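Long-range contacts in Rab GDP dissociation inhibitor alpha (Naegleria fowleri, PDB 6C87), which probably keeps prenylated Rab GTPases in their GDP-bound state, slowing nucleotide release and drawing them off membranes: residues K307-I312 against K390-L395; H341-C346 against V364-E369; V311-S316 against D382-I387. All coordinates share one frame; numbering follows the deposited sequence.

Interaction 1: residues K307-I312 against K390-L395; sequences KVIRVI and KFVYIL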
ATOM      1  N   LYS A 307       9.465 -29.770  20.901  1.00 32.97           N
ATOM      2  CA  LYS A 307       9.292 -31.007  20.160  1.00 33.98           C
ATOM      3  C   LYS A 307       7.865 -31.081  19.638  1.00 41.25           C
ATOM      4  O   LYS A 307       6.942 -30.486  20.201  1.00 44.47           O
ATOM      5  CB  LYS A 307       9.554 -32.252  21.018  1.00 32.53           C
ATOM      6  CG  LYS A 307      10.981 -32.509  21.406  1.00 49.73           C
ATOM      7  CD  LYS A 307      11.036 -33.730  22.314  1.00 51.18           C
ATOM      8  CE  LYS A 307      12.452 -34.187  22.562  1.00 54.62           C
ATOM      9  NZ  LYS A 307      12.465 -35.664  22.744  1.00 62.76           N
ATOM     10  N   VAL A 308       7.687 -31.839  18.561  1.00 38.34           N
ATOM     11  CA  VAL A 308       6.364 -32.133  18.029  1.00 33.27           C
ATOM     12  C   VAL A 308       6.292 -33.630  17.765  1.00 38.76           C
ATOM     13  O   VAL A 308       7.138 -34.178  17.048  1.00 36.51           O
ATOM     14  CB  VAL A 308       6.071 -31.335  16.742  1.00 32.79           C
ATOM     15  CG1 VAL A 308       4.806 -31.866  16.031  1.00 26.66           C
ATOM     16  CG2 VAL A 308       5.951 -29.857  17.056  1.00 28.25           C
ATOM     17  N   ILE A 309       5.285 -34.288  18.337  1.00 31.84           N
ATOM     18  CA  ILE A 309       5.020 -35.688  18.035  1.00 31.09           C
ATOM     19  C   ILE A 309       3.992 -35.748  16.920  1.00 37.15           C
ATOM     20  O   ILE A 309       2.998 -35.009  16.929  1.00 39.89           O
ATOM     21  CB  ILE A 309       4.528 -36.461  19.272  1.00 38.41           C
ATOM     22  CG1 ILE A 309       4.161 -37.901  18.883  1.00 38.41           C
ATOM     23  CG2 ILE A 309       3.325 -35.787  19.903  1.00 28.12           C
ATOM     24  CD1 ILE A 309       3.939 -38.834  20.072  1.00 33.59           C
ATOM     25  N   ARG A 310       4.260 -36.590  15.933  1.00 35.02           N
ATOM     26  CA  ARG A 310       3.281 -36.945  14.919  1.00 32.51           C
ATOM     27  C   ARG A 310       3.160 -38.459  14.924  1.00 37.00           C
ATOM     28  O   ARG A 310       4.175 -39.162  14.849  1.00 39.27           O
ATOM     29  CB  ARG A 310       3.679 -36.410  13.545  1.00 34.68           C
ATOM     30  CG  ARG A 310       3.571 -34.896  13.462  1.00 30.52           C
ATOM     31  CD  ARG A 310       4.052 -34.384  12.140  1.00 26.92           C
ATOM     32  NE  ARG A 310       3.968 -32.934  12.081  1.00 32.49           N
ATOM     33  CZ  ARG A 310       4.963 -32.111  12.395  1.00 34.93           C
ATOM     34  NH1 ARG A 310       6.128 -32.605  12.790  1.00 25.80           N
ATOM     35  NH2 ARG A 310       4.781 -30.796  12.314  1.00 30.29           N
ATOM     36  N   VAL A 311       1.938 -38.951  15.111  1.00 29.82           N
ATOM     37  CA  VAL A 311       1.648 -40.381  15.070  1.00 29.93           C
ATOM     38  C   VAL A 311       0.867 -40.662  13.800  1.00 31.00           C
ATOM     39  O   VAL A 311      -0.285 -40.230  13.651  1.00 31.23           O
ATOM     40  CB  VAL A 311       0.878 -40.853  16.309  1.00 31.08           C
ATOM     41  CG1 VAL A 311       0.656 -42.345  16.216  1.00 27.11           C
ATOM     42  CG2 VAL A 311       1.655 -40.515  17.569  1.00 33.42           C
ATOM     43  N   ILE A 312       1.474 -41.440  12.918  1.00 32.81           N
ATOM     44  CA  ILE A 312       0.950 -41.692  11.585  1.00 32.82           C
ATOM     45  C   ILE A 312       0.251 -43.044  11.623  1.00 30.21           C
ATOM     46  O   ILE A 312       0.859 -44.057  11.998  1.00 35.10           O
ATOM     47  CB  ILE A 312       2.078 -41.627  10.541  1.00 36.85           C
ATOM     48  CG1 ILE A 312       2.769 -40.259  10.649  1.00 42.37           C
ATOM     49  CG2 ILE A 312       1.557 -41.843   9.137  1.00 30.61           C
ATOM     50  CD1 ILE A 312       4.102 -40.157   9.934  1.00 43.55           C
ATOM     51  N   LYS A 390       0.880 -48.149  13.002  1.00 37.75           N
ATOM     52  CA  LYS A 390       1.102 -46.891  13.694  1.00 34.84           C
ATOM     53  C   LYS A 390       2.596 -46.582  13.701  1.00 38.11           C
ATOM     54  O   LYS A 390       3.412 -47.436  14.070  1.00 33.38           O
ATOM     55  CB  LYS A 390       0.538 -46.978  15.116  1.00 34.91           C
ATOM     56  CG  LYS A 390       0.654 -45.716  15.909  1.00 45.52           C
ATOM     57  CD  LYS A 390       0.198 -45.894  17.348  1.00 51.38           C
ATOM     58  CE  LYS A 390       0.862 -47.098  17.998  1.00 47.10           C
ATOM     59  NZ  LYS A 390       0.916 -46.924  19.470  1.00 49.24           N
ATOM     60  N   PHE A 391       2.952 -45.356  13.323  1.00 42.91           N
ATOM     61  CA  PHE A 391       4.341 -44.915  13.307  1.00 40.69           C
ATOM     62  C   PHE A 391       4.500 -43.668  14.162  1.00 36.19           C
ATOM     63  O   PHE A 391       3.807 -42.670  13.936  1.00 39.05           O
ATOM     64  CB  PHE A 391       4.820 -44.603  11.891  1.00 37.42           C
ATOM     65  CG  PHE A 391       4.553 -45.688  10.906  1.00 32.65           C
ATOM     66  CD1 PHE A 391       5.437 -46.756  10.776  1.00 29.33           C
ATOM     67  CD2 PHE A 391       3.424 -45.640  10.095  1.00 29.00           C
ATOM     68  CE1 PHE A 391       5.206 -47.764   9.851  1.00 32.13           C
ATOM     69  CE2 PHE A 391       3.181 -46.647   9.163  1.00 33.29           C
ATOM     70  CZ  PHE A 391       4.080 -47.714   9.043  1.00 34.05           C
ATOM     71  N   VAL A 392       5.425 -43.716  15.118  1.00 33.34           N
ATOM     72  CA  VAL A 392       5.688 -42.579  15.998  1.00 34.99           C
ATOM     73  C   VAL A 392       6.822 -41.746  15.413  1.00 33.00           C
ATOM     74  O   VAL A 392       7.947 -42.230  15.255  1.00 34.17           O
ATOM     75  CB  VAL A 392       6.026 -43.037  17.424  1.00 32.98           C
ATOM     76  CG1 VAL A 392       6.363 -41.830  18.278  1.00 32.94           C
ATOM     77  CG2 VAL A 392       4.849 -43.774  18.023  1.00 30.63           C
ATOM     78  N   TYR A 393       6.529 -40.483  15.120  1.00 29.81           N
ATOM     79  CA  TYR A 393       7.461 -39.580  14.448  1.00 34.43           C
ATOM     80  C   TYR A 393       7.615 -38.325  15.308  1.00 38.01           C
ATOM     81  O   TYR A 393       6.767 -37.428  15.273  1.00 38.35           O
ATOM     82  CB  TYR A 393       6.956 -39.251  13.046  1.00 29.49           C
ATOM     83  CG  TYR A 393       7.911 -38.451  12.191  1.00 32.98           C
ATOM     84  CD1 TYR A 393       9.266 -38.757  12.143  1.00 37.55           C
ATOM     85  CD2 TYR A 393       7.453 -37.389  11.427  1.00 27.87           C
ATOM     86  CE1 TYR A 393      10.136 -38.025  11.354  1.00 37.22           C
ATOM     87  CE2 TYR A 393       8.309 -36.656  10.629  1.00 30.07           C
ATOM     88  CZ  TYR A 393       9.651 -36.972  10.600  1.00 39.26           C
ATOM     89  OH  TYR A 393      10.501 -36.228   9.807  1.00 43.93           O
ATOM     90  N   ILE A 394       8.696 -38.261  16.079  1.00 37.42           N
ATOM     91  CA  ILE A 394       8.972 -37.146  16.979  1.00 33.90           C
ATOM     92  C   ILE A 394      10.116 -36.317  16.404  1.00 41.21           C
ATOM     93  O   ILE A 394      11.152 -36.863  16.000  1.00 35.91           O
ATOM     94  CB  ILE A 394       9.303 -37.654  18.390  1.00 37.97           C
ATOM     95  CG1 ILE A 394       8.171 -38.556  18.883  1.00 43.65           C
ATOM     96  CG2 ILE A 394       9.521 -36.482  19.334  1.00 37.50           C
ATOM     97  CD1 ILE A 394       8.497 -39.313  20.144  1.00 36.46           C
ATOM     98  N   LEU A 395       9.933 -34.995  16.380  1.00 42.63           N
ATOM     99  CA  LEU A 395      10.908 -34.080  15.803  1.00 37.11           C
ATOM    100  C   LEU A 395      11.175 -32.918  16.744  1.00 36.34           C
ATOM    101  O   LEU A 395      10.261 -32.418  17.404  1.00 37.61           O
ATOM    102  CB  LEU A 395      10.422 -33.525  14.465  1.00 38.82           C
ATOM    103  CG  LEU A 395      10.314 -34.483  13.282  1.00 41.79           C
ATOM    104  CD1 LEU A 395       9.688 -33.761  12.096  1.00 40.08           C
ATOM    105  CD2 LEU A 395      11.687 -35.047  12.922  1.00 37.06           C
TER
HETATM  106  O   HOH W   1       6.851 -34.899  14.300  1.00 35.44           O

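Interaction 2: residues H341-C346 against V364-E369; sequences HDIYCC and VSTTVE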
ATOM      1  N   HIS A 341      -1.736 -27.237  24.653  1.00 38.17           N
ATOM      2  CA  HIS A 341      -1.549 -27.190  23.211  1.00 33.83           C
ATOM      3  C   HIS A 341      -2.642 -28.013  22.557  1.00 40.66           C
ATOM      4  O   HIS A 341      -2.998 -29.087  23.052  1.00 41.44           O
ATOM      5  CB  HIS A 341      -0.178 -27.735  22.796  1.00 33.59           C
ATOM      6  CG  HIS A 341       0.970 -27.023  23.444  1.00 46.20           C
ATOM      7  ND1 HIS A 341       1.377 -27.294  24.733  1.00 45.48           N
ATOM      8  CD2 HIS A 341       1.800 -26.058  22.980  1.00 44.73           C
ATOM      9  CE1 HIS A 341       2.405 -26.522  25.039  1.00 49.94           C
ATOM     10  NE2 HIS A 341       2.683 -25.765  23.992  1.00 50.36           N
ATOM     11  N   ASP A 342      -3.173 -27.504  21.448  1.00 43.28           N
ATOM     12  CA  ASP A 342      -4.168 -28.249  20.696  1.00 37.55           C
ATOM     13  C   ASP A 342      -3.541 -29.498  20.083  1.00 34.00           C
ATOM     14  O   ASP A 342      -2.338 -29.553  19.822  1.00 40.14           O
ATOM     15  CB  ASP A 342      -4.773 -27.379  19.588  1.00 43.75           C
ATOM     16  CG  ASP A 342      -5.599 -26.212  20.121  1.00 50.20           C
ATOM     17  OD1 ASP A 342      -5.628 -25.983  21.355  1.00 52.95           O
ATOM     18  OD2 ASP A 342      -6.214 -25.509  19.282  1.00 44.46           O
ATOM     19  N   ILE A 343      -4.369 -30.511  19.865  1.00 33.23           N
ATOM     20  CA  ILE A 343      -3.977 -31.685  19.104  1.00 35.00           C
ATOM     21  C   ILE A 343      -4.693 -31.606  17.771  1.00 40.56           C
ATOM     22  O   ILE A 343      -5.871 -31.231  17.708  1.00 42.89           O
ATOM     23  CB  ILE A 343      -4.325 -33.010  19.806  1.00 37.22           C
ATOM     24  CG1 ILE A 343      -3.865 -32.995  21.261  1.00 38.62           C
ATOM     25  CG2 ILE A 343      -3.679 -34.166  19.049  1.00 26.36           C
ATOM     26  CD1 ILE A 343      -4.316 -34.220  22.045  1.00 28.64           C
ATOM     27  N   TYR A 344      -3.986 -31.964  16.710  1.00 42.51           N
ATOM     28  CA  TYR A 344      -4.501 -31.887  15.355  1.00 34.28           C
ATOM     29  C   TYR A 344      -4.502 -33.281  14.760  1.00 35.18           C
ATOM     30  O   TYR A 344      -3.583 -34.071  15.005  1.00 39.16           O
ATOM     31  CB  TYR A 344      -3.659 -30.926  14.498  1.00 33.85           C
ATOM     32  CG  TYR A 344      -3.541 -29.551  15.113  1.00 34.33           C
ATOM     33  CD1 TYR A 344      -2.583 -29.282  16.079  1.00 27.46           C
ATOM     34  CD2 TYR A 344      -4.415 -28.527  14.752  1.00 39.81           C
ATOM     35  CE1 TYR A 344      -2.487 -28.037  16.660  1.00 27.23           C
ATOM     36  CE2 TYR A 344      -4.324 -27.269  15.329  1.00 35.17           C
ATOM     37  CZ  TYR A 344      -3.354 -27.033  16.286  1.00 32.82           C
ATOM     38  OH  TYR A 344      -3.240 -25.795  16.879  1.00 37.54           O
ATOM     39  N   CYS A 345      -5.568 -33.603  14.036  1.00 32.21           N
ATOM     40  CA  CYS A 345      -5.626 -34.845  13.275  1.00 38.35           C
ATOM     41  C   CYS A 345      -6.201 -34.546  11.899  1.00 36.08           C
ATOM     42  O   CYS A 345      -7.330 -34.056  11.784  1.00 39.24           O
ATOM     43  CB  CYS A 345      -6.465 -35.912  13.984  1.00 37.53           C
ATOM     44  SG  CYS A 345      -6.520 -37.462  13.046  1.00 31.72           S
ATOM     45  N   CYS A 346      -5.431 -34.839  10.861  1.00 29.89           N
ATOM     46  CA  CYS A 346      -5.919 -34.754   9.494  1.00 42.24           C
ATOM     47  C   CYS A 346      -5.951 -36.148   8.890  1.00 40.22           C
ATOM     48  O   CYS A 346      -5.071 -36.975   9.155  1.00 35.90           O
ATOM     49  CB  CYS A 346      -5.053 -33.832   8.634  1.00 47.94           C
ATOM     50  SG  CYS A 346      -3.401 -34.445   8.356  1.00 54.00           S
ATOM     51  N   VAL A 364      -1.801 -37.743  13.670  1.00 31.49           N
ATOM     52  CA  VAL A 364      -2.103 -37.022  14.898  1.00 32.81           C
ATOM     53  C   VAL A 364      -0.862 -36.237  15.297  1.00 37.57           C
ATOM     54  O   VAL A 364       0.246 -36.787  15.321  1.00 44.51           O
ATOM     55  CB  VAL A 364      -2.530 -37.984  16.017  1.00 36.78           C
ATOM     56  CG1 VAL A 364      -2.988 -37.199  17.243  1.00 30.83           C
ATOM     57  CG2 VAL A 364      -3.615 -38.928  15.512  1.00 39.94           C
ATOM     58  N   SER A 365      -1.037 -34.951  15.591  1.00 25.57           N
ATOM     59  CA  SER A 365       0.105 -34.103  15.875  1.00 25.34           C
ATOM     60  C   SER A 365      -0.200 -33.165  17.034  1.00 36.11           C
ATOM     61  O   SER A 365      -1.311 -32.637  17.151  1.00 37.35           O
ATOM     62  CB  SER A 365       0.510 -33.294  14.633  1.00 31.22           C
ATOM     63  OG  SER A 365      -0.502 -32.366  14.283  1.00 44.68           O
ATOM     64  N   THR A 366       0.807 -32.940  17.870  1.00 32.93           N
ATOM     65  CA  THR A 366       0.694 -31.957  18.930  1.00 30.54           C
ATOM     66  C   THR A 366       2.095 -31.591  19.386  1.00 33.30           C
ATOM     67  O   THR A 366       3.059 -32.320  19.145  1.00 30.16           O
ATOM     68  CB  THR A 366      -0.149 -32.470  20.106  1.00 37.66           C
ATOM     69  OG1 THR A 366      -0.464 -31.381  20.981  1.00 36.03           O
ATOM     70  CG2 THR A 366       0.588 -33.548  20.884  1.00 38.08           C
ATOM     71  N   THR A 367       2.194 -30.428  20.015  1.00 39.02           N
ATOM     72  CA  THR A 367       3.425 -30.051  20.682  1.00 34.26           C
ATOM     73  C   THR A 367       3.609 -30.935  21.906  1.00 37.29           C
ATOM     74  O   THR A 367       2.659 -31.200  22.643  1.00 38.60           O
ATOM     75  CB  THR A 367       3.383 -28.577  21.081  1.00 38.87           C
ATOM     76  OG1 THR A 367       3.365 -27.759  19.902  1.00 43.12           O
ATOM     77  CG2 THR A 367       4.571 -28.199  21.959  1.00 31.84           C
ATOM     78  N   VAL A 368       4.836 -31.417  22.102  1.00 41.66           N
ATOM     79  CA  VAL A 368       5.130 -32.324  23.205  1.00 39.86           C
ATOM     80  C   VAL A 368       5.173 -31.535  24.504  1.00 41.01           C
ATOM     81  O   VAL A 368       5.866 -30.515  24.605  1.00 44.33           O
ATOM     82  CB  VAL A 368       6.459 -33.056  22.954  1.00 43.53           C
ATOM     83  CG1 VAL A 368       6.793 -33.964  24.113  1.00 34.53           C
ATOM     84  CG2 VAL A 368       6.395 -33.845  21.648  1.00 46.29           C
ATOM     85  N   GLU A 369       4.422 -31.998  25.505  1.00 38.22           N
ATOM     86  CA  GLU A 369       4.417 -31.349  26.810  1.00 42.31           C
ATOM     87  C   GLU A 369       5.094 -32.155  27.908  1.00 46.58           C
ATOM     88  O   GLU A 369       5.486 -31.567  28.921  1.00 50.44           O
ATOM     89  CB  GLU A 369       2.979 -31.046  27.262  1.00 45.02           C
ATOM     90  CG  GLU A 369       2.192 -30.101  26.369  1.00 51.88           C
ATOM     91  CD  GLU A 369       0.744 -29.952  26.822  1.00 48.95           C
ATOM     92  OE1 GLU A 369       0.330 -30.682  27.743  1.00 49.61           O
ATOM     93  OE2 GLU A 369       0.022 -29.096  26.273  1.00 48.65           O
TER
HETATM   94  O   HOH W   2       0.071 -28.024  19.500  1.00 46.86           O

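Interaction 3: residues V311-S316 against D382-I387; sequences VICILS and DLLNPI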
ATOM      1  N   VAL A 311       1.938 -38.951  15.111  1.00 29.82           N
ATOM      2  CA  VAL A 311       1.648 -40.381  15.070  1.00 29.93           C
ATOM      3  C   VAL A 311       0.867 -40.662  13.800  1.00 31.00           C
ATOM      4  O   VAL A 311      -0.285 -40.230  13.651  1.00 31.23           O
ATOM      5  CB  VAL A 311       0.878 -40.853  16.309  1.00 31.08           C
ATOM      6  CG1 VAL A 311       0.656 -42.345  16.216  1.00 27.11           C
ATOM      7  CG2 VAL A 311       1.655 -40.515  17.569  1.00 33.42           C
ATOM      8  N   ILE A 312       1.474 -41.440  12.918  1.00 32.81           N
ATOM      9  CA  ILE A 312       0.950 -41.692  11.585  1.00 32.82           C
ATOM     10  C   ILE A 312       0.251 -43.044  11.623  1.00 30.21           C
ATOM     11  O   ILE A 312       0.859 -44.057  11.998  1.00 35.10           O
ATOM     12  CB  ILE A 312       2.078 -41.627  10.541  1.00 36.85           C
ATOM     13  CG1 ILE A 312       2.769 -40.259  10.649  1.00 42.37           C
ATOM     14  CG2 ILE A 312       1.557 -41.843   9.137  1.00 30.61           C
ATOM     15  CD1 ILE A 312       4.102 -40.157   9.934  1.00 43.55           C
ATOM     16  N   CYS A 313      -1.043 -43.045  11.297  1.00 28.27           N
ATOM     17  CA  CYS A 313      -1.904 -44.213  11.443  1.00 33.37           C
ATOM     18  C   CYS A 313      -2.520 -44.603  10.111  1.00 35.17           C
ATOM     19  O   CYS A 313      -3.108 -43.761   9.421  1.00 38.52           O
ATOM     20  CB  CYS A 313      -3.019 -43.956  12.461  1.00 25.37           C
ATOM     21  SG  CYS A 313      -2.446 -43.317  14.035  1.00 34.81           S
ATOM     22  N   ILE A 314      -2.382 -45.875   9.755  1.00 30.77           N
ATOM     23  CA  ILE A 314      -3.069 -46.445   8.606  1.00 36.22           C
ATOM     24  C   ILE A 314      -4.346 -47.118   9.088  1.00 39.15           C
ATOM     25  O   ILE A 314      -4.306 -48.026   9.932  1.00 42.17           O
ATOM     26  CB  ILE A 314      -2.176 -47.431   7.846  1.00 35.26           C
ATOM     27  CG1 ILE A 314      -0.916 -46.697   7.369  1.00 26.86           C
ATOM     28  CG2 ILE A 314      -2.970 -48.047   6.693  1.00 27.67           C
ATOM     29  CD1 ILE A 314       0.095 -47.572   6.663  1.00 27.79           C
ATOM     30  N   LEU A 315      -5.476 -46.690   8.535  1.00 37.12           N
ATOM     31  CA  LEU A 315      -6.778 -47.208   8.916  1.00 32.18           C
ATOM     32  C   LEU A 315      -7.411 -47.910   7.727  1.00 34.37           C
ATOM     33  O   LEU A 315      -7.182 -47.542   6.571  1.00 37.37           O
ATOM     34  CB  LEU A 315      -7.699 -46.081   9.408  1.00 34.65           C
ATOM     35  CG  LEU A 315      -7.127 -45.102  10.441  1.00 29.58           C
ATOM     36  CD1 LEU A 315      -8.153 -44.052  10.820  1.00 34.59           C
ATOM     37  CD2 LEU A 315      -6.674 -45.861  11.681  1.00 26.99           C
ATOM     38  N   SER A 316      -8.215 -48.926   8.026  1.00 37.90           N
ATOM     39  CA  SER A 316      -9.037 -49.607   7.037  1.00 36.96           C
ATOM     40  C   SER A 316     -10.506 -49.226   7.185  1.00 34.81           C
ATOM     41  O   SER A 316     -11.401 -49.990   6.811  1.00 36.66           O
ATOM     42  CB  SER A 316      -8.852 -51.117   7.149  1.00 30.72           C
ATOM     43  OG  SER A 316      -7.643 -51.504   6.526  1.00 34.62           O
ATOM     44  N   ASP A 382      -7.387 -43.354  20.609  1.00 34.88           N
ATOM     45  CA  ASP A 382      -8.488 -44.218  21.013  1.00 38.31           C
ATOM     46  C   ASP A 382      -9.695 -44.035  20.099  1.00 39.31           C
ATOM     47  O   ASP A 382     -10.447 -44.986  19.861  1.00 40.96           O
ATOM     48  CB  ASP A 382      -8.871 -43.952  22.473  1.00 39.08           C
ATOM     49  CG  ASP A 382      -7.883 -44.562  23.467  1.00 51.90           C
ATOM     50  OD1 ASP A 382      -7.008 -45.351  23.039  1.00 59.36           O
ATOM     51  OD2 ASP A 382      -7.987 -44.251  24.678  1.00 48.90           O
ATOM     52  N   LEU A 383      -9.873 -42.839  19.544  1.00 37.42           N
ATOM     53  CA  LEU A 383     -10.978 -42.619  18.626  1.00 33.97           C
ATOM     54  C   LEU A 383     -10.727 -43.240  17.260  1.00 38.23           C
ATOM     55  O   LEU A 383     -11.686 -43.447  16.505  1.00 39.42           O
ATOM     56  CB  LEU A 383     -11.240 -41.119  18.483  1.00 28.13           C
ATOM     57  CG  LEU A 383     -11.687 -40.392  19.760  1.00 35.89           C
ATOM     58  CD1 LEU A 383     -11.628 -38.873  19.600  1.00 38.95           C
ATOM     59  CD2 LEU A 383     -13.086 -40.807  20.125  1.00 29.92           C
ATOM     60  N   LEU A 384      -9.475 -43.589  16.949  1.00 39.85           N
ATOM     61  CA  LEU A 384      -9.136 -44.147  15.648  1.00 36.77           C
ATOM     62  C   LEU A 384      -9.181 -45.669  15.608  1.00 35.66           C
ATOM     63  O   LEU A 384      -9.229 -46.238  14.513  1.00 45.35           O
ATOM     64  CB  LEU A 384      -7.737 -43.682  15.229  1.00 33.96           C
ATOM     65  CG  LEU A 384      -7.532 -42.167  15.173  1.00 34.21           C
ATOM     66  CD1 LEU A 384      -6.103 -41.806  14.731  1.00 29.33           C
ATOM     67  CD2 LEU A 384      -8.587 -41.512  14.286  1.00 31.32           C
ATOM     68  N   ASN A 385      -9.191 -46.328  16.760  1.00 36.95           N
ATOM     69  CA  ASN A 385      -9.075 -47.778  16.794  1.00 37.40           C
ATOM     70  C   ASN A 385     -10.241 -48.431  16.058  1.00 44.82           C
ATOM     71  O   ASN A 385     -11.370 -47.928  16.110  1.00 43.47           O
ATOM     72  CB  ASN A 385      -9.021 -48.273  18.236  1.00 38.34           C
ATOM     73  CG  ASN A 385      -7.661 -48.058  18.866  1.00 48.03           C
ATOM     74  OD1 ASN A 385      -6.629 -48.281  18.228  1.00 48.84           O
ATOM     75  ND2 ASN A 385      -7.651 -47.606  20.118  1.00 52.76           N
ATOM     76  N   PRO A 386     -10.010 -49.559  15.371  1.00 41.56           N
ATOM     77  CA  PRO A 386      -8.707 -50.238  15.302  1.00 38.07           C
ATOM     78  C   PRO A 386      -7.713 -49.623  14.306  1.00 42.04           C
ATOM     79  O   PRO A 386      -8.127 -49.123  13.263  1.00 38.05           O
ATOM     80  CB  PRO A 386      -9.080 -51.664  14.874  1.00 36.98           C
ATOM     81  CG  PRO A 386     -10.381 -51.540  14.174  1.00 36.55           C
ATOM     82  CD  PRO A 386     -11.061 -50.269  14.622  1.00 31.45           C
ATOM     83  N   ILE A 387      -6.419 -49.686  14.626  1.00 44.18           N
ATOM     84  CA  ILE A 387      -5.353 -49.120  13.800  1.00 35.26           C
ATOM     85  C   ILE A 387      -4.512 -50.253  13.219  1.00 33.77           C
ATOM     86  O   ILE A 387      -3.960 -51.070  13.964  1.00 30.95           O
ATOM     87  CB  ILE A 387      -4.481 -48.142  14.610  1.00 34.04           C
ATOM     88  CG1 ILE A 387      -5.331 -46.979  15.135  1.00 35.94           C
ATOM     89  CG2 ILE A 387      -3.314 -47.632  13.774  1.00 33.71           C
ATOM     90  CD1 ILE A 387      -4.594 -46.054  16.075  1.00 27.78           C
TER
HETATM   91  O   HOH W   3      -8.123 -49.985  10.450  1.00 34.88           O

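Interaction 1: residues K307-I312 against K390-L395
V308, R310 and I312 face L395, Y393 and F391 as hydrogen-bonded pairs of an antiparallel ladder, a worked case of strands joined by backbone bonds, with side chains packed on both faces. Each pair exchanges two N-H to carbonyl bonds, six in all; R310 N to Y393 O is 2.7 Å, and L395 N to V308 O is 3.0 Å. The face shared by V308, R310, I312, F391, Y393 and L395 mixes charge with apolar bulk. R310 leaves the strand with CG anti to the carbonyl carbon (chi1 -70°) and runs extended to NE; L395 CD1 approaches NH1 obliquely at 3.8 Å, while V308 CG1 covers one face of the guanidinium. I312 CD1 lies near Y393 CB; the Y393 hydroxyl is hydrogen-bonded to E50 O outside the strands. On the other face, I309 CG1 meets I394 CG1 at 4.1 Å, and V311 CG1 crosses the aliphatic stem of K390. A water accepts from R310 NH1 at 2.8 Å and donates to V308 O and Y393 O. The buried guanidinium is thus coupled to backbone oxygens, NH1 through the water and NH2 by weak hydrogen bonds to Y415 O and D416 O, which probably eases its charge among apolar neighbours.

Interaction 2: residues H341-C346 against V364-E369
Y344 and S365 form a hydrogen-bonded antiparallel pair, with S365 N to Y344 O and Y344 N to S365 O both at 2.8 Å, in a hairpin whose strand axes run 158° apart. C345 and V364 follow as a non-hydrogen-bonded pair, C345 SG lying beside V364 CG2. On that same face I343 sends CG2 against V364 CG1 at 3.6 Å, with helix 378-384 packed over both residues. The open end of the hairpin is held by polar side chains instead. T366 OG1, anti to its own backbone N (chi1 -168°), donates to D342 O at 2.9 Å from above the carbonyl plane; the same oxygen takes a water that bridges to T367 N. The H341 imidazole is gripped twice. T367 CG2 makes a CH-pi contact over one ring face, 3.8 Å from the ring centroid, and at the edge ND1 donates to E369 OE2 at 2.7 Å, nearly straight at 172° and in the ring plane, into the anti lone pair of that oxygen. K340 N also donates to OE2. Face and edge contacts together restrict rotation of the ring, and through the ND1 to OE2 bond the carboxylate would tend to raise the basicity of the imidazole.

Interaction 3: residues V311-S316 against D382-I387
C313 and I387 meet because both set their first torsions near -60°: in C313 (chi1 -51°) SG stands anti to the carbonyl carbon, and in I387 (chi1 -61°) the CG2 branch falls anti to the backbone N while CG1 is anti to the carbonyl carbon, beside the backbone N. The setting is a beta-alpha-beta crossover in which strand 360-367 passes through helix 378-384 into strand 389-400, with strand 302-315 lying antiparallel between the two. The contact illustrates how such a connection is pressed onto the middle strand by apolar side chains. I387 touches C313 at two points: its CG2 lies 3.9 Å from C313 CB, and its CD1 reaches C313 SG at 4.0 Å. From the last part of helix 378-384, weakly bonded here, L384 brings CD1 to the same sulfur, also at 4.0 Å, so SG sits against two methyl groups from different parts of the connection. L315, two residues further along the strand, repeats the pattern with a single branch. Its CD2 crosses I387 obliquely, 3.9 Å from CG1, and also packs beside L384 O at 3.8 Å and P386 O. The peptide bond before P386 is cis, in the turn between L384 and I387, and side-chain carbons of both residues touch strand 302-315. L384 reaches V364 as well, and C313 touches L381 one helical turn earlier. Polar linkage across the two segments runs through solvent: one water donates to P386 O at 2.9 Å and accepts from S316 N at 2.6 Å, while H317 NE2 bonds to the same P386 oxygen.

In the fold
Strand 302-315 is the common element: it pairs with 389-400 in interaction 1, carries one side of interaction 3, and on its other edge borders strand 360-367 of interaction 2. The centres of interactions 1 and 2 lie about 10 Å apart, and a probable hydrogen bond from V311 N to V364 O at 2.8 Å ties the two ladders into one sheet. Interaction 3, about 13 Å from interaction 1 and 15 Å from interaction 2 between centres, lays the helix-to-strand connection on this sheet, L384 CD1 lying 3.9 Å from V364 CG2. F391 and I314 pack together as well, so interactions 1 and 3 meet through side chains beyond the V311 and I312 they share.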